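PDB 3VR0: proteasome assembly chaperone family protein from Pyrococcus furiosus, which probably acts as an activator of the archaeal proteasome and is a homolog of proteasome assembly factors. Local coordinates for residues C[52-57]-C[88-93]. Sequence-based numbering, arbitrary orientation.
Sequences HLIQEL and EFYYWK
A helix laid on the face of a mixed beta-sheet brings Ile-54 and Leu-57, one turn apart near the C-terminal end of helix 45-57, onto Tyr-90 and Trp-92 of strand 87-92. Each aliphatic side chain meets one aromatic ring. Over one face of Tyr-90 lies Ile-54 CG2, 3.9 Å from the ring centroid and shifted toward the CD1-CE1 side, whereas the other branch ends with CD1 3.6 Å from Tyr-90 CB. With CG1 beside the backbone N (chi1 -57°) and CG2 anti to it, both branches of Ile-54 reach the ring. Glu-88 OE1 lies in the plane of that ring at its edge and accepts a 2.8 Å hydrogen bond from Tyr-90 OH, which meets it from above the carboxylate plane; a salt bridge from Glu-88 OE2 to Lys-61 of strand 60-66 helps to fix this carboxylate. Replacing Tyr-90 by an alanine removes the ring, and Ile-54 would probably lose its aromatic partner and Glu-88 OE1 its phenol donor. Farther along, Leu-57 CD1 sits 4.1 Å from the centroid of the five-membered ring of Trp-92, 13° off its normal, while CB packs 3.7 Å from Trp-92 CD1. Ile-104 and Leu-102 of the adjacent strand 102-107 continue the apolar surface beneath Ile-54 and Leu-57. Paired CH-pi contacts thus join helix to strand in an alpha/beta layered arrangement within the PAC2 family region.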
loop_
_atom_site.group_PDB
_atom_site.type_symbol
_atom_site.label_atom_id
_atom_site.label_comp_id
_atom_site.label_asym_id
_atom_site.label_seq_id
_atom_site.Cartn_x
_atom_site.Cartn_y
_atom_site.Cartn_z
ATOM N N HIS C 52 2.895 -32.142 -10.880
ATOM C CA HIS C 52 3.157 -33.395 -11.539
ATOM C C HIS C 52 4.268 -34.116 -10.801
ATOM O O HIS C 52 4.220 -35.330 -10.635
ATOM C CB HIS C 52 3.549 -33.210 -13.004
ATOM C CG HIS C 52 3.632 -34.503 -13.742
ATOM N ND1 HIS C 52 2.571 -35.384 -13.810
ATOM C CD2 HIS C 52 4.651 -35.090 -14.407
ATOM C CE1 HIS C 52 2.931 -36.453 -14.498
ATOM N NE2 HIS C 52 4.184 -36.293 -14.885
ATOM N N LEU C 53 5.266 -33.359 -10.352
ATOM C CA LEU C 53 6.352 -33.949 -9.596
ATOM C C LEU C 53 5.848 -34.481 -8.247
ATOM O O LEU C 53 6.180 -35.597 -7.870
ATOM C CB LEU C 53 7.531 -33.001 -9.454
ATOM C CG LEU C 53 8.799 -33.499 -8.765
ATOM C CD1 LEU C 53 9.535 -34.616 -9.577
ATOM C CD2 LEU C 53 9.702 -32.284 -8.557
ATOM N N ILE C 54 5.022 -33.714 -7.549
ATOM C CA ILE C 54 4.398 -34.196 -6.321
ATOM C C ILE C 54 3.758 -35.568 -6.563
ATOM O O ILE C 54 4.023 -36.524 -5.815
ATOM C CB ILE C 54 3.283 -33.247 -5.769
ATOM C CG1 ILE C 54 3.782 -31.806 -5.499
ATOM C CG2 ILE C 54 2.561 -33.853 -4.583
ATOM C CD1 ILE C 54 4.860 -31.722 -4.696
ATOM N N GLN C 55 2.882 -35.618 -7.571
ATOM C CA GLN C 55 2.085 -36.825 -7.883
ATOM C C GLN C 55 2.906 -38.036 -8.233
ATOM O O GLN C 55 2.670 -39.083 -7.690
ATOM C CB GLN C 55 1.070 -36.589 -9.002
ATOM C CG GLN C 55 -0.034 -35.653 -8.620
ATOM C CD GLN C 55 -0.769 -36.127 -7.365
ATOM O OE1 GLN C 55 -0.797 -35.415 -6.342
ATOM N NE2 GLN C 55 -1.359 -37.346 -7.427
ATOM N N GLU C 56 3.876 -37.883 -9.122
ATOM C CA GLU C 56 4.668 -39.025 -9.577
ATOM C C GLU C 56 5.607 -39.562 -8.499
ATOM O O GLU C 56 5.934 -40.744 -8.494
ATOM C CB GLU C 56 5.444 -38.673 -10.841
ATOM C CG GLU C 56 4.508 -38.316 -12.014
ATOM C CD GLU C 56 3.501 -39.449 -12.304
ATOM O OE1 GLU C 56 3.956 -40.601 -12.386
ATOM O OE2 GLU C 56 2.275 -39.189 -12.426
ATOM N N LEU C 57 6.048 -38.694 -7.592
ATOM C CA LEU C 57 6.970 -39.114 -6.573
ATOM C C LEU C 57 6.198 -39.560 -5.338
ATOM O O LEU C 57 6.786 -40.065 -4.389
ATOM C CB LEU C 57 7.903 -37.962 -6.221
ATOM C CG LEU C 57 9.001 -37.577 -7.207
ATOM C CD1 LEU C 57 9.822 -36.528 -6.562
ATOM C CD2 LEU C 57 9.898 -38.747 -7.640
ATOM N N GLU C 88 1.665 -24.901 0.018
ATOM C CA GLU C 88 1.777 -26.212 0.630
ATOM C C GLU C 88 3.165 -26.687 0.406
ATOM O O GLU C 88 3.700 -26.485 -0.688
ATOM C CB GLU C 88 0.816 -27.195 -0.031
ATOM C CG GLU C 88 -0.658 -26.865 0.165
ATOM C CD GLU C 88 -1.592 -27.856 -0.574
ATOM O OE1 GLU C 88 -1.256 -28.335 -1.709
ATOM O OE2 GLU C 88 -2.673 -28.168 -0.010
ATOM N N PHE C 89 3.763 -27.295 1.429
ATOM C CA PHE C 89 5.063 -27.913 1.282
ATOM C C PHE C 89 4.902 -29.441 1.314
ATOM O O PHE C 89 4.203 -29.972 2.193
ATOM C CB PHE C 89 6.002 -27.503 2.417
ATOM C CG PHE C 89 6.365 -26.058 2.428
ATOM C CD1 PHE C 89 7.600 -25.618 1.880
ATOM C CD2 PHE C 89 5.532 -25.131 3.035
ATOM C CE1 PHE C 89 7.965 -24.262 1.935
ATOM C CE2 PHE C 89 5.892 -23.739 3.076
ATOM C CZ PHE C 89 7.089 -23.320 2.542
ATOM N N TYR C 90 5.551 -30.124 0.361
ATOM C CA TYR C 90 5.567 -31.588 0.270
ATOM C C TYR C 90 7.002 -32.047 0.389
ATOM O O TYR C 90 7.925 -31.329 -0.032
ATOM C CB TYR C 90 5.029 -32.065 -1.094
ATOM C CG TYR C 90 3.553 -31.826 -1.263
ATOM C CD1 TYR C 90 2.641 -32.855 -1.133
ATOM C CD2 TYR C 90 3.075 -30.554 -1.531
ATOM C CE1 TYR C 90 1.272 -32.612 -1.269
ATOM C CE2 TYR C 90 1.734 -30.302 -1.674
ATOM C CZ TYR C 90 0.840 -31.320 -1.535
ATOM O OH TYR C 90 -0.491 -31.028 -1.685
ATOM N N TYR C 91 7.237 -33.228 0.941
ATOM C CA TYR C 91 8.617 -33.726 0.888
ATOM C C TYR C 91 8.722 -35.093 0.214
ATOM O O TYR C 91 7.748 -35.870 0.143
ATOM C CB TYR C 91 9.226 -33.798 2.296
ATOM C CG TYR C 91 8.732 -35.008 3.112
ATOM C CD1 TYR C 91 9.434 -36.236 3.093
ATOM C CD2 TYR C 91 7.570 -34.915 3.862
ATOM C CE1 TYR C 91 8.989 -37.344 3.852
ATOM C CE2 TYR C 91 7.116 -35.970 4.628
ATOM C CZ TYR C 91 7.818 -37.200 4.607
ATOM O OH TYR C 91 7.331 -38.225 5.368
ATOM N N TRP C 92 9.927 -35.395 -0.238
ATOM C CA TRP C 92 10.197 -36.731 -0.773
ATOM C C TRP C 92 11.496 -37.173 -0.168
ATOM O O TRP C 92 12.484 -36.418 -0.186
ATOM C CB TRP C 92 10.331 -36.715 -2.288
ATOM C CG TRP C 92 10.604 -38.028 -2.940
ATOM C CD1 TRP C 92 9.690 -39.047 -3.179
ATOM C CD2 TRP C 92 11.851 -38.462 -3.511
ATOM N NE1 TRP C 92 10.314 -40.067 -3.874
ATOM C CE2 TRP C 92 11.633 -39.747 -4.070
ATOM C CE3 TRP C 92 13.147 -37.897 -3.583
ATOM C CZ2 TRP C 92 12.658 -40.474 -4.719
ATOM C CZ3 TRP C 92 14.163 -38.612 -4.231
ATOM C CH2 TRP C 92 13.901 -39.910 -4.794
ATOM N N LYS C 93 11.482 -38.370 0.413
ATOM C CA LYS C 93 12.714 -38.913 1.001
ATOM C C LYS C 93 13.317 -39.852 -0.028
ATOM O O LYS C 93 12.651 -40.746 -0.502
ATOM C CB LYS C 93 12.415 -39.625 2.327
ATOM C CG LYS C 93 13.668 -40.151 3.091
ATOM C CD LYS C 93 13.257 -41.053 4.300
ATOM C CE LYS C 93 14.510 -41.626 5.044
ATOM N NZ LYS C 93 15.664 -40.678 5.224
#